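Local coordinates for CEP104 (Gallus gallus, PDB 5JO8), which is a centriolar protein whose TOG domain probably binds tubulin, consistent with a role at microtubules, at residues 181-195 with 222-234. Numbering follows the deposited sequence. Where two conformers were deposited one is given.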
# COMPACT_ATOMS: atom_id res chain seq x y z
N LEU A 181 4.88 -1.07 13.74
CA LEU A 181 6.12 -0.57 13.16
C LEU A 181 7.22 -0.88 14.16
O LEU A 181 7.19 -0.39 15.29
CB LEU A 181 6.00 0.94 12.94
CG LEU A 181 7.15 1.66 12.24
CD1 LEU A 181 7.17 1.32 10.76
CD2 LEU A 181 7.01 3.16 12.46
N LYS A 182 8.19 -1.70 13.77
CA LYS A 182 9.29 -2.05 14.67
C LYS A 182 10.16 -0.82 14.95
O LYS A 182 10.37 0.00 14.06
CB LYS A 182 10.14 -3.18 14.09
CG LYS A 182 9.47 -4.55 14.12
CD LYS A 182 10.45 -5.65 13.73
CE LYS A 182 9.77 -7.00 13.66
NZ LYS A 182 10.71 -8.09 13.28
N PRO A 183 10.65 -0.69 16.19
CA PRO A 183 11.44 0.48 16.61
C PRO A 183 12.74 0.65 15.83
O PRO A 183 13.29 1.75 15.78
CB PRO A 183 11.76 0.18 18.07
CG PRO A 183 10.71 -0.78 18.50
CD PRO A 183 10.42 -1.62 17.30
N ASN A 184 13.21 -0.44 15.24
CA ASN A 184 14.46 -0.45 14.50
C ASN A 184 14.22 -0.50 12.99
O ASN A 184 15.16 -0.64 12.21
CB ASN A 184 15.30 -1.66 14.91
CG ASN A 184 14.55 -2.96 14.73
OD1 ASN A 184 13.66 -3.29 15.51
ND2 ASN A 184 14.90 -3.71 13.69
N SER A 185 12.95 -0.40 12.58
CA SER A 185 12.61 -0.42 11.16
C SER A 185 13.35 0.67 10.39
O SER A 185 13.64 1.74 10.94
CB SER A 185 11.10 -0.24 10.98
OG SER A 185 10.66 0.98 11.55
N PRO A 186 13.66 0.41 9.11
CA PRO A 186 14.39 1.37 8.29
C PRO A 186 13.74 2.75 8.28
O PRO A 186 12.52 2.86 8.19
CB PRO A 186 14.35 0.73 6.89
CG PRO A 186 14.28 -0.73 7.16
CD PRO A 186 13.42 -0.87 8.40
N THR A 187 14.57 3.78 8.38
CA THR A 187 14.08 5.14 8.55
C THR A 187 13.13 5.60 7.45
O THR A 187 12.05 6.10 7.74
CB THR A 187 15.25 6.11 8.67
OG1 THR A 187 16.07 5.70 9.77
CG2 THR A 187 14.75 7.53 8.90
N HIS A 188 13.51 5.43 6.19
CA HIS A 188 12.64 5.87 5.09
C HIS A 188 11.30 5.14 5.11
O HIS A 188 10.25 5.76 4.97
CB HIS A 188 13.33 5.67 3.74
CG HIS A 188 14.48 6.60 3.53
ND1 HIS A 188 15.64 6.22 2.88
CD2 HIS A 188 14.65 7.89 3.88
CE1 HIS A 188 16.47 7.24 2.84
NE2 HIS A 188 15.90 8.27 3.44
N LEU A 189 11.35 3.83 5.31
CA LEU A 189 10.14 3.02 5.42
C LEU A 189 9.26 3.51 6.57
O LEU A 189 8.05 3.67 6.42
CB LEU A 189 10.53 1.57 5.67
CG LEU A 189 9.42 0.54 5.57
CD1 LEU A 189 8.90 0.47 4.14
CD2 LEU A 189 9.93 -0.82 6.05
N ALA A 190 9.88 3.76 7.72
CA ALA A 190 9.11 4.15 8.90
C ALA A 190 8.49 5.52 8.71
O ALA A 190 7.33 5.75 9.05
CB ALA A 190 10.00 4.16 10.13
N MET A 191 9.28 6.45 8.18
CA MET A 191 8.80 7.79 7.92
C MET A 191 7.62 7.79 6.96
O MET A 191 6.63 8.47 7.18
CB MET A 191 9.93 8.66 7.36
CG MET A 191 10.84 9.25 8.42
SD MET A 191 9.94 10.28 9.59
CE MET A 191 9.29 11.55 8.50
N SER A 192 7.74 7.02 5.88
CA SER A 192 6.67 6.93 4.90
C SER A 192 5.41 6.38 5.54
O SER A 192 4.32 6.84 5.25
CB SER A 192 7.09 6.02 3.75
OG SER A 192 8.07 6.65 2.94
N ARG A 193 5.59 5.40 6.42
CA ARG A 193 4.43 4.80 7.06
C ARG A 193 3.72 5.77 7.98
O ARG A 193 2.50 5.91 7.92
CB ARG A 193 4.79 3.51 7.80
CG ARG A 193 3.55 2.74 8.24
CD ARG A 193 3.30 1.49 7.39
NE ARG A 193 4.10 0.38 7.90
CZ ARG A 193 3.82 -0.29 9.02
NH1 ARG A 193 2.76 0.03 9.74
NH2 ARG A 193 4.62 -1.28 9.41
N VAL A 194 4.45 6.47 8.85
CA VAL A 194 3.77 7.42 9.74
C VAL A 194 3.13 8.56 8.96
O VAL A 194 2.05 9.03 9.32
CB VAL A 194 4.66 7.91 10.89
CG1 VAL A 194 4.96 6.77 11.83
CG2 VAL A 194 5.97 8.51 10.36
N GLU A 195 3.78 9.00 7.88
CA GLU A 195 3.23 10.08 7.10
C GLU A 195 1.96 9.65 6.36
O GLU A 195 1.02 10.44 6.23
CB GLU A 195 4.27 10.61 6.11
CG GLU A 195 5.42 11.33 6.75
CD GLU A 195 6.47 11.73 5.74
OE1 GLU A 195 6.59 11.05 4.69
OE2 GLU A 195 7.17 12.73 5.98
N GLY A 222 3.16 2.86 19.36
CA GLY A 222 4.25 2.01 18.93
C GLY A 222 5.35 2.82 18.26
O GLY A 222 6.53 2.63 18.53
N ALA A 223 4.94 3.73 17.38
CA ALA A 223 5.88 4.56 16.63
C ALA A 223 6.68 5.52 17.53
O ALA A 223 7.76 5.97 17.15
CB ALA A 223 5.16 5.34 15.53
N LEU A 224 6.14 5.82 18.72
CA LEU A 224 6.84 6.69 19.67
C LEU A 224 8.10 6.03 20.19
O LEU A 224 8.98 6.70 20.74
CB LEU A 224 5.93 7.03 20.86
CG LEU A 224 4.74 7.96 20.63
CD1 LEU A 224 3.92 8.11 21.91
CD2 LEU A 224 5.22 9.31 20.12
N GLU A 225 8.20 4.72 20.03
CA GLU A 225 9.38 3.99 20.48
C GLU A 225 10.46 3.94 19.40
O GLU A 225 11.56 3.45 19.64
CB GLU A 225 9.00 2.57 20.92
CG GLU A 225 7.95 2.54 22.01
CD GLU A 225 7.92 1.21 22.74
OE1 GLU A 225 8.10 0.16 22.08
OE2 GLU A 225 7.73 1.21 23.98
N HIS A 226 10.15 4.45 18.21
CA HIS A 226 11.11 4.36 17.12
C HIS A 226 12.40 5.10 17.44
O HIS A 226 12.38 6.11 18.14
CB HIS A 226 10.51 4.86 15.81
CG HIS A 226 11.27 4.42 14.60
ND1 HIS A 226 12.38 5.08 14.12
CD2 HIS A 226 11.09 3.35 13.78
CE1 HIS A 226 12.84 4.46 13.06
NE2 HIS A 226 12.08 3.40 12.83
N ARG A 227 13.52 4.60 16.94
CA ARG A 227 14.81 5.20 17.27
C ARG A 227 15.03 6.57 16.63
O ARG A 227 15.86 7.35 17.10
CB ARG A 227 15.95 4.24 16.91
CG ARG A 227 16.03 3.89 15.44
CD ARG A 227 17.04 2.77 15.21
NE ARG A 227 17.20 2.46 13.79
CZ ARG A 227 18.05 1.56 13.31
NH1 ARG A 227 18.82 0.87 14.14
NH2 ARG A 227 18.13 1.35 12.00
N VAL A 228 14.28 6.89 15.58
CA VAL A 228 14.50 8.13 14.85
C VAL A 228 13.52 9.23 15.26
O VAL A 228 12.30 9.05 15.21
CB VAL A 228 14.47 7.88 13.33
CG1 VAL A 228 14.60 9.19 12.58
CG2 VAL A 228 15.58 6.91 12.94
N TYR A 229 14.07 10.38 15.66
CA TYR A 229 13.25 11.50 16.12
C TYR A 229 12.14 11.89 15.14
O TYR A 229 11.00 12.11 15.54
CB TYR A 229 14.13 12.74 16.41
CG TYR A 229 13.32 14.01 16.63
CD1 TYR A 229 12.79 14.31 17.87
CD2 TYR A 229 13.07 14.88 15.58
CE1 TYR A 229 12.05 15.46 18.08
CE2 TYR A 229 12.33 16.04 15.78
CZ TYR A 229 11.82 16.32 17.02
OH TYR A 229 11.08 17.47 17.20
N GLU A 230 12.48 11.99 13.86
CA GLU A 230 11.53 12.46 12.87
C GLU A 230 10.31 11.53 12.79
O GLU A 230 9.18 11.99 12.59
CB GLU A 230 12.23 12.62 11.51
CG GLU A 230 11.49 13.48 10.52
CD GLU A 230 12.32 13.79 9.29
OE1 GLU A 230 13.51 13.41 9.27
OE2 GLU A 230 11.79 14.42 8.36
N VAL A 231 10.53 10.23 12.99
CA VAL A 231 9.45 9.25 13.06
C VAL A 231 8.56 9.48 14.29
O VAL A 231 7.33 9.54 14.18
CB VAL A 231 10.00 7.82 13.06
CG1 VAL A 231 8.84 6.81 13.14
CG2 VAL A 231 10.83 7.56 11.82
N ARG A 232 9.19 9.62 15.45
CA ARG A 232 8.44 9.87 16.67
C ARG A 232 7.63 11.16 16.57
O ARG A 232 6.53 11.25 17.10
CB ARG A 232 9.37 9.95 17.89
CG ARG A 232 10.18 8.69 18.13
CD ARG A 232 10.91 8.72 19.47
NE ARG A 232 11.86 9.83 19.57
CZ ARG A 232 13.13 9.79 19.18
NH1 ARG A 232 13.90 10.86 19.34
NH2 ARG A 232 13.63 8.69 18.65
N ASP A 233 8.20 12.16 15.90
CA ASP A 233 7.53 13.45 15.79
C ASP A 233 6.23 13.35 15.00
O ASP A 233 5.24 13.98 15.37
CB ASP A 233 8.47 14.50 15.19
CG ASP A 233 7.81 15.86 15.06
OD1 ASP A 233 7.58 16.51 16.10
OD2 ASP A 233 7.52 16.27 13.91
N VAL A 234 6.20 12.54 13.94
CA VAL A 234 4.95 12.35 13.21
C VAL A 234 3.95 11.61 14.10
O VAL A 234 2.76 11.93 14.11
CB VAL A 234 5.14 11.63 11.88
CG1 VAL A 234 3.80 11.52 11.15
CG2 VAL A 234 6.16 12.37 11.03
O HOH W 1 8.37 2.05 16.44
O HOH W 2 15.79 3.32 11.46
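Two loops on one edge of the alpha-helical TOG domain meet where His226, in the loop joining helix 213-223 to helix 229-245, plugs into the loop before helix 187-204. Its CG stands anti to the backbone N (chi1 -162°), which puts the imidazole between Pro183 O, over the centre of one face, and Val231 CG2, over the rim of the opposite face. A flat ring that can donate from one nitrogen and accept at the other suits this slot. His226 NE2 donates to Ser185 O at 3.0 Å and more weakly to Ser185 OG, while its ND1 accepts from Val228 N at 3.0 Å, so the bonds fix the ring's rotation. Ser185 OG in turn donates to Lys182 O, 2.7 Å away. Pro183 O also accepts from Arg227 N at 3.1 Å, and a water joins Arg227 NE to Ser185 O and Thr187 OG1. Beyond the loops, helix segments 187-195 and 229-234 run nearly parallel, their directions 12° apart, and small or branched side chains fill the seam: Val194 CG2 meets Val234 CB at 3.6 Å, and Ala190 CB lies 3.9 Å from Val231 CG2. Near-parallel helices packed side by side, with the loops before them bonded together, are characteristic of the HEAT-like alpha-solenoid on which TOG domains are built.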